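Local coordinates for protein isoflavone reductase (Medicago sativa, PDB 2GAS) that reduces 2'-hydroxyisoflavones to chiral isoflavanones such as vestitone with NADPH, a late step in making the pterocarpan phytoalexin medicarpin in alfalfa, at residues A[69-74]-A[99-104]; A[77-82]-A[107-112]; A[146-151]-A[205-210]; A[162-167]-A[221-226]; A[172-177]-A[237-242]. All coordinates share one frame; numbering follows the deposited sequence.

Interaction 1: A[69-74]-A[99-104]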
# COMPACT_ATOMS: atom_id res chain seq x y z
N THR A 69 -5.76 9.35 24.24
CA THR A 69 -6.80 8.69 23.46
C THR A 69 -6.23 7.50 22.71
O THR A 69 -6.89 6.48 22.56
CB THR A 69 -7.44 9.66 22.45
OG1 THR A 69 -6.46 10.05 21.48
CG2 THR A 69 -7.95 10.91 23.16
N LEU A 70 -4.99 7.64 22.24
CA LEU A 70 -4.32 6.57 21.50
C LEU A 70 -4.16 5.32 22.36
O LEU A 70 -4.54 4.23 21.97
CB LEU A 70 -2.95 7.03 21.02
CG LEU A 70 -2.74 7.22 19.52
CD1 LEU A 70 -1.27 7.54 19.27
CD2 LEU A 70 -3.14 5.95 18.77
N VAL A 71 -3.57 5.50 23.55
CA VAL A 71 -3.36 4.38 24.46
C VAL A 71 -4.69 3.74 24.83
O VAL A 71 -4.81 2.52 24.84
CB VAL A 71 -2.64 4.84 25.75
CG1 VAL A 71 -2.55 3.68 26.73
CG2 VAL A 71 -1.25 5.37 25.42
N LYS A 72 -5.69 4.56 25.13
CA LYS A 72 -7.01 4.06 25.51
C LYS A 72 -7.64 3.21 24.42
O LYS A 72 -8.28 2.19 24.71
CB LYS A 72 -7.94 5.22 25.86
CG LYS A 72 -9.34 4.78 26.27
CD LYS A 72 -10.24 5.97 26.56
CE LYS A 72 -11.64 5.52 26.96
NZ LYS A 72 -12.33 4.74 25.88
N ALA A 73 -7.47 3.62 23.17
CA ALA A 73 -8.03 2.89 22.04
C ALA A 73 -7.29 1.58 21.82
O ALA A 73 -7.90 0.52 21.67
CB ALA A 73 -7.96 3.75 20.78
N ILE A 74 -5.96 1.66 21.82
CA ILE A 74 -5.12 0.49 21.60
C ILE A 74 -5.31 -0.60 22.66
O ILE A 74 -5.21 -1.79 22.35
CB ILE A 74 -3.64 0.91 21.52
CG1 ILE A 74 -3.42 1.78 20.28
CG2 ILE A 74 -2.74 -0.32 21.47
CD1 ILE A 74 -2.02 2.35 20.14
N ILE A 99 1.69 2.20 21.78
CA ILE A 99 1.64 0.73 21.75
C ILE A 99 2.43 0.15 22.92
O ILE A 99 1.97 -0.77 23.61
CB ILE A 99 2.23 0.19 20.42
CG1 ILE A 99 1.29 0.52 19.27
CG2 ILE A 99 2.48 -1.31 20.52
CD1 ILE A 99 -0.05 -0.14 19.37
N LYS A 100 3.63 0.69 23.14
CA LYS A 100 4.49 0.23 24.23
C LYS A 100 3.82 0.41 25.58
O LYS A 100 3.91 -0.46 26.45
CB LYS A 100 5.82 0.98 24.20
CG LYS A 100 6.66 0.73 22.96
CD LYS A 100 7.17 -0.70 22.89
CE LYS A 100 8.15 -0.99 24.03
NZ LYS A 100 8.65 -2.39 23.99
N GLU A 101 3.15 1.54 25.77
CA GLU A 101 2.48 1.80 27.04
C GLU A 101 1.29 0.86 27.23
O GLU A 101 1.07 0.35 28.33
CB GLU A 101 1.99 3.25 27.12
CG GLU A 101 1.45 3.62 28.49
CD GLU A 101 1.03 5.07 28.59
OE1 GLU A 101 1.82 5.94 28.18
OE2 GLU A 101 -0.08 5.34 29.09
N ALA A 102 0.53 0.62 26.17
CA ALA A 102 -0.63 -0.27 26.24
C ALA A 102 -0.16 -1.67 26.63
O ALA A 102 -0.75 -2.31 27.51
CB ALA A 102 -1.34 -0.31 24.89
N GLY A 103 0.89 -2.13 25.96
CA GLY A 103 1.48 -3.43 26.23
C GLY A 103 0.75 -4.69 25.81
O GLY A 103 1.29 -5.79 25.95
N ASN A 104 -0.45 -4.55 25.27
CA ASN A 104 -1.25 -5.71 24.87
C ASN A 104 -1.23 -6.04 23.38
O ASN A 104 -1.82 -7.04 22.96
CB ASN A 104 -2.71 -5.47 25.27
CG ASN A 104 -3.27 -4.19 24.68
OD1 ASN A 104 -2.91 -3.09 25.11
ND2 ASN A 104 -4.13 -4.33 23.68

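Interaction 2: A[77-82]-A[107-112]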
# COMPACT_ATOMS: atom_id res chain seq x y z
N VAL A 77 -7.88 -3.37 21.72
CA VAL A 77 -7.71 -4.27 20.59
C VAL A 77 -6.47 -5.15 20.68
O VAL A 77 -5.69 -5.06 21.63
CB VAL A 77 -7.65 -3.47 19.27
CG1 VAL A 77 -8.92 -2.64 19.11
CG2 VAL A 77 -6.42 -2.56 19.28
N ASP A 78 -6.30 -6.01 19.68
CA ASP A 78 -5.18 -6.94 19.61
C ASP A 78 -4.18 -6.58 18.51
O ASP A 78 -2.98 -6.71 18.67
CB ASP A 78 -5.68 -8.36 19.34
CG ASP A 78 -6.61 -8.87 20.42
OD1 ASP A 78 -7.77 -9.22 20.10
OD2 ASP A 78 -6.18 -8.91 21.59
N ILE A 79 -4.71 -6.13 17.37
CA ILE A 79 -3.89 -5.77 16.21
C ILE A 79 -4.13 -4.33 15.79
O ILE A 79 -5.26 -3.87 15.73
CB ILE A 79 -4.22 -6.72 15.04
CG1 ILE A 79 -3.95 -8.17 15.47
CG2 ILE A 79 -3.37 -6.36 13.81
CD1 ILE A 79 -4.36 -9.21 14.44
N VAL A 80 -3.04 -3.63 15.51
CA VAL A 80 -3.11 -2.23 15.10
C VAL A 80 -2.54 -2.09 13.69
O VAL A 80 -1.41 -2.51 13.42
CB VAL A 80 -2.29 -1.34 16.07
CG1 VAL A 80 -2.35 0.10 15.61
CG2 VAL A 80 -2.84 -1.48 17.48
N ILE A 81 -3.33 -1.51 12.80
CA ILE A 81 -2.92 -1.31 11.42
C ILE A 81 -2.90 0.17 11.07
O ILE A 81 -3.93 0.83 11.14
CB ILE A 81 -3.88 -2.03 10.44
CG1 ILE A 81 -3.90 -3.53 10.76
CG2 ILE A 81 -3.44 -1.78 9.00
CD1 ILE A 81 -4.87 -4.33 9.91
N CYS A 82 -1.73 0.68 10.71
CA CYS A 82 -1.62 2.09 10.33
C CYS A 82 -1.72 2.16 8.81
O CYS A 82 -0.73 1.99 8.09
CB CYS A 82 -0.29 2.67 10.79
SG CYS A 82 -0.24 4.46 10.64
N LYS A 107 0.19 -7.55 17.32
CA LYS A 107 0.76 -7.32 15.99
C LYS A 107 0.51 -5.90 15.52
O LYS A 107 -0.59 -5.38 15.65
CB LYS A 107 0.19 -8.32 14.97
CG LYS A 107 0.91 -8.30 13.63
CD LYS A 107 1.01 -9.70 13.02
CE LYS A 107 -0.34 -10.22 12.58
NZ LYS A 107 -0.26 -11.58 11.97
N PHE A 108 1.56 -5.27 14.99
CA PHE A 108 1.46 -3.91 14.48
C PHE A 108 1.85 -3.86 13.02
O PHE A 108 2.90 -4.39 12.64
CB PHE A 108 2.37 -2.96 15.28
CG PHE A 108 2.48 -1.57 14.70
CD1 PHE A 108 1.34 -0.85 14.34
CD2 PHE A 108 3.72 -0.95 14.57
CE1 PHE A 108 1.44 0.45 13.85
CE2 PHE A 108 3.82 0.36 14.08
CZ PHE A 108 2.69 1.05 13.73
N PHE A 109 0.99 -3.27 12.20
CA PHE A 109 1.24 -3.09 10.77
C PHE A 109 1.56 -1.62 10.55
O PHE A 109 0.66 -0.78 10.59
CB PHE A 109 0.01 -3.41 9.91
CG PHE A 109 -0.25 -4.87 9.70
CD1 PHE A 109 -0.76 -5.67 10.72
CD2 PHE A 109 -0.05 -5.45 8.44
CE1 PHE A 109 -1.07 -7.01 10.49
CE2 PHE A 109 -0.35 -6.79 8.20
CZ PHE A 109 -0.87 -7.58 9.23
N PRO A 110 2.84 -1.28 10.33
CA PRO A 110 3.12 0.14 10.10
C PRO A 110 2.66 0.56 8.70
O PRO A 110 2.24 -0.28 7.90
CB PRO A 110 4.63 0.23 10.29
CG PRO A 110 5.11 -1.14 9.89
CD PRO A 110 4.08 -2.04 10.52
N SER A 111 2.76 1.86 8.42
CA SER A 111 2.34 2.41 7.14
C SER A 111 3.30 2.05 6.00
O SER A 111 4.12 2.86 5.58
CB SER A 111 2.21 3.94 7.26
OG SER A 111 1.70 4.51 6.08
N GLU A 112 3.17 0.82 5.52
CA GLU A 112 3.99 0.31 4.44
C GLU A 112 3.16 0.42 3.17
O GLU A 112 3.06 1.50 2.59
CB GLU A 112 4.37 -1.14 4.73
CG GLU A 112 5.34 -1.30 5.91
CD GLU A 112 6.79 -1.06 5.51
OE1 GLU A 112 7.09 -1.25 4.31
OE2 GLU A 112 7.61 -0.71 6.38

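Interaction 3: A[146-151]-A[205-210]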
# COMPACT_ATOMS: atom_id res chain seq x y z
N PRO A 146 5.76 -6.64 18.05
CA PRO A 146 5.51 -7.70 17.06
C PRO A 146 4.98 -7.00 15.81
O PRO A 146 4.05 -6.19 15.89
CB PRO A 146 4.47 -8.59 17.74
CG PRO A 146 3.71 -7.61 18.59
CD PRO A 146 4.80 -6.74 19.17
N TYR A 147 5.56 -7.31 14.66
CA TYR A 147 5.19 -6.63 13.43
C TYR A 147 4.95 -7.46 12.17
O TYR A 147 5.25 -8.65 12.12
CB TYR A 147 6.28 -5.61 13.08
CG TYR A 147 7.63 -6.26 12.81
CD1 TYR A 147 8.54 -6.48 13.84
CD2 TYR A 147 7.98 -6.69 11.52
CE1 TYR A 147 9.77 -7.10 13.61
CE2 TYR A 147 9.21 -7.32 11.28
CZ TYR A 147 10.10 -7.51 12.33
OH TYR A 147 11.32 -8.12 12.11
N THR A 148 4.39 -6.80 11.17
CA THR A 148 4.20 -7.36 9.84
C THR A 148 4.28 -6.18 8.89
O THR A 148 3.59 -5.17 9.08
CB THR A 148 2.84 -8.07 9.65
OG1 THR A 148 2.77 -9.20 10.52
CG2 THR A 148 2.71 -8.55 8.19
N TYR A 149 5.16 -6.27 7.90
CA TYR A 149 5.34 -5.21 6.91
C TYR A 149 4.61 -5.68 5.66
O TYR A 149 5.02 -6.65 5.03
CB TYR A 149 6.82 -5.01 6.60
CG TYR A 149 7.67 -4.70 7.81
CD1 TYR A 149 8.98 -5.17 7.89
CD2 TYR A 149 7.18 -3.93 8.87
CE1 TYR A 149 9.78 -4.87 9.00
CE2 TYR A 149 7.97 -3.63 9.97
CZ TYR A 149 9.27 -4.10 10.03
OH TYR A 149 10.05 -3.80 11.12
N LEU A 150 3.53 -5.00 5.31
CA LEU A 150 2.73 -5.38 4.15
C LEU A 150 3.25 -4.66 2.91
O LEU A 150 2.99 -3.48 2.70
CB LEU A 150 1.26 -5.05 4.40
CG LEU A 150 0.15 -5.72 3.58
CD1 LEU A 150 0.29 -5.37 2.10
CD2 LEU A 150 0.20 -7.22 3.78
N CYS A 151 4.01 -5.39 2.09
CA CYS A 151 4.60 -4.83 0.88
C CYS A 151 3.77 -5.27 -0.32
O CYS A 151 4.01 -6.33 -0.90
CB CYS A 151 6.05 -5.32 0.76
SG CYS A 151 7.02 -4.98 2.26
N PRO A 205 -0.76 -16.35 12.14
CA PRO A 205 0.34 -16.31 13.11
C PRO A 205 1.72 -16.39 12.48
O PRO A 205 2.70 -15.94 13.07
CB PRO A 205 0.04 -17.50 14.02
CG PRO A 205 -0.64 -18.46 13.10
CD PRO A 205 -1.58 -17.56 12.32
N ASN A 206 1.80 -16.95 11.28
CA ASN A 206 3.08 -17.10 10.59
C ASN A 206 3.71 -15.81 10.10
O ASN A 206 4.88 -15.81 9.71
CB ASN A 206 2.94 -18.07 9.41
CG ASN A 206 2.61 -19.49 9.85
OD1 ASN A 206 3.14 -19.98 10.85
ND2 ASN A 206 1.75 -20.16 9.10
N THR A 207 2.96 -14.71 10.12
CA THR A 207 3.51 -13.43 9.66
C THR A 207 4.18 -12.64 10.77
O THR A 207 4.56 -11.49 10.57
CB THR A 207 2.43 -12.53 9.02
OG1 THR A 207 1.46 -12.18 10.00
CG2 THR A 207 1.76 -13.25 7.86
N LEU A 208 4.34 -13.25 11.95
CA LEU A 208 4.98 -12.59 13.08
C LEU A 208 6.39 -12.13 12.72
O LEU A 208 7.24 -12.94 12.35
CB LEU A 208 5.06 -13.53 14.28
CG LEU A 208 5.87 -12.95 15.45
CD1 LEU A 208 5.10 -11.80 16.08
CD2 LEU A 208 6.14 -14.03 16.47
N ASN A 209 6.64 -10.83 12.87
CA ASN A 209 7.94 -10.24 12.57
C ASN A 209 8.44 -10.61 11.18
O ASN A 209 9.62 -10.92 10.98
CB ASN A 209 8.97 -10.66 13.63
CG ASN A 209 8.70 -10.04 15.00
OD1 ASN A 209 9.44 -10.28 15.96
ND2 ASN A 209 7.65 -9.25 15.09
N LYS A 210 7.52 -10.58 10.22
CA LYS A 210 7.82 -10.91 8.83
C LYS A 210 7.29 -9.83 7.90
O LYS A 210 6.38 -9.07 8.25
CB LYS A 210 7.15 -12.23 8.43
CG LYS A 210 7.66 -13.48 9.12
CD LYS A 210 8.82 -14.10 8.36
CE LYS A 210 9.03 -15.55 8.74
NZ LYS A 210 9.27 -15.71 10.20

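Interaction 4: A[162-167]-A[221-226]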
# COMPACT_ATOMS: atom_id res chain seq x y z
N ASN A 162 -3.15 4.60 -15.19
CA ASN A 162 -2.69 5.44 -16.29
C ASN A 162 -1.44 4.87 -16.95
O ASN A 162 -0.70 5.60 -17.61
CB ASN A 162 -2.45 6.88 -15.82
CG ASN A 162 -1.38 7.00 -14.77
OD1 ASN A 162 -1.07 8.10 -14.32
ND2 ASN A 162 -0.81 5.87 -14.35
N LEU A 163 -1.24 3.56 -16.80
CA LEU A 163 -0.09 2.89 -17.37
C LEU A 163 1.21 3.63 -17.06
O LEU A 163 2.10 3.75 -17.92
CB LEU A 163 -0.26 2.74 -18.89
CG LEU A 163 -1.01 1.49 -19.39
CD1 LEU A 163 -2.30 1.30 -18.63
CD2 LEU A 163 -1.27 1.63 -20.88
N ALA A 164 1.31 4.12 -15.83
CA ALA A 164 2.49 4.85 -15.37
C ALA A 164 2.88 6.03 -16.27
O ALA A 164 4.06 6.31 -16.44
CB ALA A 164 3.67 3.89 -15.24
N GLN A 165 1.88 6.71 -16.83
CA GLN A 165 2.14 7.86 -17.70
C GLN A 165 1.92 9.17 -16.95
O GLN A 165 0.97 9.30 -16.18
CB GLN A 165 1.19 7.83 -18.90
CG GLN A 165 1.30 6.59 -19.76
CD GLN A 165 2.67 6.43 -20.39
OE1 GLN A 165 3.45 5.56 -19.99
NE2 GLN A 165 2.98 7.27 -21.36
N LEU A 166 2.80 10.14 -17.19
CA LEU A 166 2.69 11.45 -16.54
C LEU A 166 1.50 12.25 -17.07
O LEU A 166 1.15 12.18 -18.24
CB LEU A 166 3.98 12.25 -16.77
CG LEU A 166 5.27 11.72 -16.15
CD1 LEU A 166 6.43 12.62 -16.54
CD2 LEU A 166 5.12 11.66 -14.64
N ASP A 167 0.88 13.03 -16.18
CA ASP A 167 -0.26 13.87 -16.52
C ASP A 167 -1.37 13.12 -17.26
O ASP A 167 -1.86 13.59 -18.29
CB ASP A 167 0.20 15.06 -17.36
CG ASP A 167 1.18 15.95 -16.62
OD1 ASP A 167 0.84 16.42 -15.52
OD2 ASP A 167 2.29 16.16 -17.14
N LEU A 221 3.87 -8.33 -14.23
CA LEU A 221 4.06 -7.99 -15.63
C LEU A 221 5.04 -6.87 -15.91
O LEU A 221 5.14 -5.91 -15.15
CB LEU A 221 2.70 -7.57 -16.21
CG LEU A 221 1.52 -8.52 -16.02
CD1 LEU A 221 0.21 -7.75 -16.19
CD2 LEU A 221 1.62 -9.66 -17.02
N THR A 222 5.76 -6.99 -17.02
CA THR A 222 6.69 -5.94 -17.43
C THR A 222 5.84 -4.85 -18.07
O THR A 222 4.69 -5.09 -18.42
CB THR A 222 7.69 -6.45 -18.48
OG1 THR A 222 6.98 -6.75 -19.69
CG2 THR A 222 8.39 -7.71 -17.99
N GLN A 223 6.39 -3.65 -18.23
CA GLN A 223 5.61 -2.58 -18.84
C GLN A 223 5.21 -2.96 -20.27
O GLN A 223 4.12 -2.62 -20.74
CB GLN A 223 6.38 -1.26 -18.83
CG GLN A 223 5.58 -0.08 -19.36
CD GLN A 223 4.44 0.32 -18.44
OE1 GLN A 223 4.01 -0.44 -17.56
NE2 GLN A 223 3.92 1.54 -18.64
N ASN A 224 6.08 -3.68 -20.97
CA ASN A 224 5.78 -4.10 -22.34
C ASN A 224 4.60 -5.06 -22.31
O ASN A 224 3.74 -5.03 -23.20
CB ASN A 224 7.00 -4.79 -22.97
CG ASN A 224 8.06 -3.80 -23.42
OD1 ASN A 224 9.22 -4.17 -23.65
ND2 ASN A 224 7.67 -2.54 -23.56
N GLU A 225 4.55 -5.93 -21.30
CA GLU A 225 3.45 -6.89 -21.17
C GLU A 225 2.15 -6.17 -20.82
O GLU A 225 1.08 -6.54 -21.31
CB GLU A 225 3.80 -7.94 -20.12
CG GLU A 225 4.86 -8.93 -20.60
CD GLU A 225 5.39 -9.84 -19.51
OE1 GLU A 225 5.92 -10.92 -19.84
OE2 GLU A 225 5.28 -9.48 -18.32
N VAL A 226 2.24 -5.13 -19.99
CA VAL A 226 1.06 -4.35 -19.60
C VAL A 226 0.49 -3.67 -20.85
O VAL A 226 -0.72 -3.74 -21.12
CB VAL A 226 1.43 -3.26 -18.56
CG1 VAL A 226 0.30 -2.25 -18.43
CG2 VAL A 226 1.72 -3.90 -17.20

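Interaction 5: A[172-177]-A[237-242]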
# COMPACT_ATOMS: atom_id res chain seq x y z
N PRO A 172 -3.73 5.47 -21.68
CA PRO A 172 -3.59 6.16 -22.97
C PRO A 172 -4.08 5.24 -24.07
O PRO A 172 -3.88 4.02 -24.00
CB PRO A 172 -2.09 6.40 -23.06
CG PRO A 172 -1.53 5.17 -22.39
CD PRO A 172 -2.42 5.03 -21.17
N ARG A 173 -4.72 5.80 -25.08
CA ARG A 173 -5.24 4.99 -26.17
C ARG A 173 -4.52 5.22 -27.49
O ARG A 173 -4.84 4.57 -28.48
CB ARG A 173 -6.73 5.25 -26.34
CG ARG A 173 -7.52 5.05 -25.05
CD ARG A 173 -8.96 5.53 -25.21
NE ARG A 173 -9.83 4.51 -25.78
CZ ARG A 173 -10.46 3.58 -25.07
NH1 ARG A 173 -10.32 3.54 -23.76
NH2 ARG A 173 -11.24 2.70 -25.68
N ASP A 174 -3.55 6.13 -27.51
CA ASP A 174 -2.85 6.41 -28.75
C ASP A 174 -1.33 6.35 -28.67
O ASP A 174 -0.69 5.74 -29.52
CB ASP A 174 -3.28 7.78 -29.28
CG ASP A 174 -2.99 7.96 -30.76
OD1 ASP A 174 -3.28 7.02 -31.53
OD2 ASP A 174 -2.48 9.03 -31.14
N LYS A 175 -0.75 6.98 -27.65
CA LYS A 175 0.70 7.02 -27.51
C LYS A 175 1.15 6.78 -26.08
O LYS A 175 0.49 7.23 -25.14
CB LYS A 175 1.23 8.37 -27.98
CG LYS A 175 0.69 8.78 -29.35
CD LYS A 175 1.02 10.21 -29.70
CE LYS A 175 0.40 10.58 -31.04
NZ LYS A 175 0.64 12.00 -31.40
N VAL A 176 2.28 6.10 -25.92
CA VAL A 176 2.80 5.80 -24.60
C VAL A 176 4.33 5.91 -24.53
O VAL A 176 5.03 5.64 -25.51
CB VAL A 176 2.37 4.37 -24.14
CG1 VAL A 176 2.98 3.31 -25.05
CG2 VAL A 176 2.75 4.13 -22.70
N VAL A 177 4.82 6.34 -23.37
CA VAL A 177 6.25 6.47 -23.14
C VAL A 177 6.66 5.41 -22.14
O VAL A 177 6.03 5.26 -21.08
CB VAL A 177 6.63 7.86 -22.58
CG1 VAL A 177 8.05 7.84 -22.03
CG2 VAL A 177 6.52 8.90 -23.66
N THR A 237 -2.90 -0.59 -31.82
CA THR A 237 -1.51 -0.54 -31.38
C THR A 237 -1.12 0.87 -30.97
O THR A 237 -1.36 1.83 -31.71
CB THR A 237 -0.56 -0.99 -32.51
OG1 THR A 237 -0.94 -2.30 -32.94
CG2 THR A 237 0.88 -1.02 -32.02
N LEU A 238 -0.50 0.99 -29.80
CA LEU A 238 -0.07 2.29 -29.31
C LEU A 238 1.29 2.67 -29.87
O LEU A 238 2.14 1.82 -30.10
CB LEU A 238 0.04 2.27 -27.78
CG LEU A 238 -1.19 1.97 -26.92
CD1 LEU A 238 -0.82 2.10 -25.44
CD2 LEU A 238 -2.31 2.93 -27.28
N GLU A 239 1.48 3.96 -30.10
CA GLU A 239 2.77 4.45 -30.57
C GLU A 239 3.64 4.33 -29.33
O GLU A 239 3.20 4.64 -28.22
CB GLU A 239 2.66 5.90 -31.02
CG GLU A 239 1.88 6.06 -32.31
CD GLU A 239 1.77 7.50 -32.76
OE1 GLU A 239 2.64 8.31 -32.38
OE2 GLU A 239 0.82 7.82 -33.51
N LYS A 240 4.88 3.87 -29.50
CA LYS A 240 5.76 3.69 -28.36
C LYS A 240 7.09 4.41 -28.45
O LYS A 240 7.73 4.44 -29.50
CB LYS A 240 6.04 2.20 -28.15
CG LYS A 240 4.80 1.33 -28.01
CD LYS A 240 5.18 -0.14 -27.98
CE LYS A 240 3.95 -1.02 -27.95
NZ LYS A 240 3.07 -0.75 -29.11
N THR A 241 7.50 4.99 -27.33
CA THR A 241 8.77 5.68 -27.21
C THR A 241 9.45 5.13 -25.97
O THR A 241 8.85 5.13 -24.89
CB THR A 241 8.57 7.20 -27.03
OG1 THR A 241 8.01 7.75 -28.24
CG2 THR A 241 9.90 7.89 -26.75
N TYR A 242 10.68 4.63 -26.13
CA TYR A 242 11.44 4.08 -25.00
C TYR A 242 12.53 5.08 -24.66
O TYR A 242 13.26 5.55 -25.54
CB TYR A 242 12.06 2.72 -25.35
CG TYR A 242 11.05 1.64 -25.68
CD1 TYR A 242 10.47 1.57 -26.95
CD2 TYR A 242 10.66 0.70 -24.73
CE1 TYR A 242 9.53 0.59 -27.26
CE2 TYR A 242 9.72 -0.28 -25.03
CZ TYR A 242 9.16 -0.33 -26.29
OH TYR A 242 8.24 -1.32 -26.59
O HOH W 1 -2.02 4.54 -31.81
O HOH W 2 -1.66 8.76 -33.50
O HOH W 3 5.21 7.43 -28.05

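Interaction 1: A[69-74]-A[99-104]
The methyl tips of Ile74 and Ile99 press together, CD1 to CD1 at 3.3 Å, closer than carbons usually rest, so packing is tight. The two side chains cross at about a right angle, and Ile99 CD1 also lies 3.4 Å from Ile74 CG2. That branch, anti to the backbone N of its residue, reaches across to Ala102 CB at 3.7 Å. Alanine suits this position because its single methyl lets the helices come near: Val71 and Ala102 have CA atoms 5.7 Å apart. At the outer edge, the extended chain of exposed Glu101 brings OE2 to 3.8 Å from Val71 CG1, a van der Waals contact between a methyl and a carboxylate oxygen. Beyond the apolar patch, Asn104 ND2 donates to Ile74 O over 3.1 Å. The bond is almost straight (177°) and lies in the amide plane of Asn104, so a carbonyl at the end of one helix is satisfied by the residue that follows the other. Gly103 comes before it, and its positive phi, easy for glycine, turns the chain out of the helix. Helices 67-74 and 92-102 thus pack as neighbours in the Rossmann fold, with Ile74 and Ile99 both resting on Val80 of strand 79-82.

Interaction 2: A[77-82]-A[107-112]
Three groups of the partner strand approach Val80 O: Phe109 N donates to it at 2.8 Å, Phe108 CA makes a CA-H...O contact at 3.4 Å, and Phe108 CD1 comes within 3.3 Å, ring edge first. On either side along the strand, Val80 N binds Lys107 O at 3.0 Å and Cys82 N binds Phe109 O at 2.8 Å, a regular parallel ladder. On one face of the sheet, Val80 CG1 packs against Phe108 CD1; with CG anti to the backbone N (chi1 172°), the Phe108 ring leans back toward strand 79-82. On the other face, Ile81 CG1 lies alongside Phe109, 3.8 Å from CD1, while Ile79 CG2 lies against CD1 and CE1 of that ring. Branched and aromatic residues suit these buried strands. Lys107 is buried, but its chain bends away and NZ bonds to Thr207 OG1 and the backbone oxygens of Ala201 and Ala202. Ser111 centres an inverse gamma turn, its side chain about 5 Å from that of Lys133, the inferred proton acceptor. The strands and linking helix 92-102 form a beta-alpha-beta unit of the Rossmann fold: strand 5-8 flanks 79-82, strand 148-151 lies beyond 107-109, and the helix covers Val80 and Phe108.

Interaction 3: A[146-151]-A[205-210]
Tyr147 and Asn209 make the stacking part of the contact. Asn209 CA sits 3.5 Å from the ring centroid and 14° off its normal, a CH-pi interaction, and the Asn209 amide lies nearly parallel to the ring, 11° from its plane. Tyr147 CG stands between its own backbone N and carbonyl carbon (chi1 62°), which swings the ring over Asn209. The opposite face is taken by Tyr149 OH, itself bonded to Glu141. Among the polar contacts, Thr148 OG1 donates to Thr207 O at 2.9 Å, approaching from above the carbonyl plane. Tyr149 N binds Lys210 O at 3.1 Å, and Thr148 CA adds a CA-H...O contact of 3.2 Å to the same oxygen, the start of parallel pairing between strands 148-151 and 210-213. Asn209 N gives Tyr147 O a weak, bent bond. An apolar contact joins Pro146 CB to Leu208 CD1 at 3.7 Å. Thr207 to Lys210 form a type II turn, whose third position demands the positive phi that asparagine tolerates well. Chemically, the turn is held by stacking on Tyr147, by the Thr148 hydroxyl and by backbone bonds; it leads into strand 210-213 beside strand 148-151, whose Tyr149 touches Arg137, probably an NADP(+) ligand.

Interaction 4: A[162-167]-A[221-226]
Gln223 and Val226, on the first turn of helix 223-234, are the residues that meet Leu163 across this contact. Just before them, Thr222 is the N-cap: its OG1 accepts from Glu225 N at 3.0 Å, and Glu225 OE2 accepts from Thr222 N at 2.8 Å, a capping box that satisfies amides the helix itself cannot. Gln223 comes next. Its CG is anti to the backbone N (chi1 -175°) and the chain bends at chi2, carrying the amide outward to Leu163. There NE2 donates to Leu163 O at 3.0 Å; the oxygen lies in the amide plane of Gln223, but the donor stands above the plane of the carbonyl and the bond is bent to 134°. Ala164 CB, a small group, lies 4.1 Å from the same NE2. Besides its place in the box, Glu225 OE2 has a salt bridge with Lys185. One turn on from Thr222, Val226 CG1 reaches Leu163 CG at 4.1 Å, the two side chains lying alongside with tips pointing opposite ways. Leu163 has positive phi because it is the C' residue of the Schellman motif ending helix 156-160. The contact therefore sets one helix end against another helix start, with Tyr188 of strand 185-189 touching both Gln223 and Val226.

Interaction 5: A[172-177]-A[237-242]
Lys175 lies alongside Glu239, its extended chain running the same way as the glutamate and overlapping it along its length. Lys175 CE comes to 3.5 Å from Glu239 OE1, whereas NZ passes on to 4.3 Å from that oxygen, beyond a salt bridge; the attraction of the charges probably still favours the pairing. Their backbones run parallel, 14° apart, and exchange three bonds: Glu239 N to Asp174 O at 2.9 Å, Val176 N to Glu239 O at 2.9 Å, and Thr241 N to Val176 O at 3.1 Å. Val176 O is gripped further by a CA-H...O contact from Lys240 and by a water that donates to it and also bonds to Thr241 OG1. On the other face of the sheet, Val176 CG1 takes the place between backbone N and carbonyl carbon (chi1 65°), where it meets Leu238 CD1 and Lys240 CG, both at 4.0 Å. Apolar valine and leucine suit this buried side, and the long methylenes of Lys240 extend it before NZ turns back to Leu238 O and to Glu231. Asp174 and Glu239 bring like charges near each other, OD2 and OE2 being 4.2 Å apart. A water donating to both oxygens, very closely to Asp174 OD2, may soften the repulsion, and Lys236 pairs with Asp174 OD1. Chemically, this two-stranded parallel sheet has two characters: an apolar face turned inward, and an exposed, largely polar face at the surface of the protein, where nearby charges and bridging water accompany the backbone bonds.

From the N terminus, interaction 1 closes the loop between helices 67-74 and 92-102, and interaction 2 crosses it, pairing the strands that follow those helices. The two touch where Ile74 and Ile99 rest on Val80. Both are complete before residues 146-151 open interaction 3, which extends the Rossmann half beyond strand 107-109 and touches interaction 2 through Lys107 and Thr207. Interactions 3, 4 and 5 all cross one another, each opening and closing in the same order. Interactions 4 and 5 lie about 10 Å apart between centres, joined where Leu163 meets Pro172, on the opposite side of the chain's centre from the first three. Interaction 3 brings the chain back to the Rossmann part after segments 162-167 and 172-177.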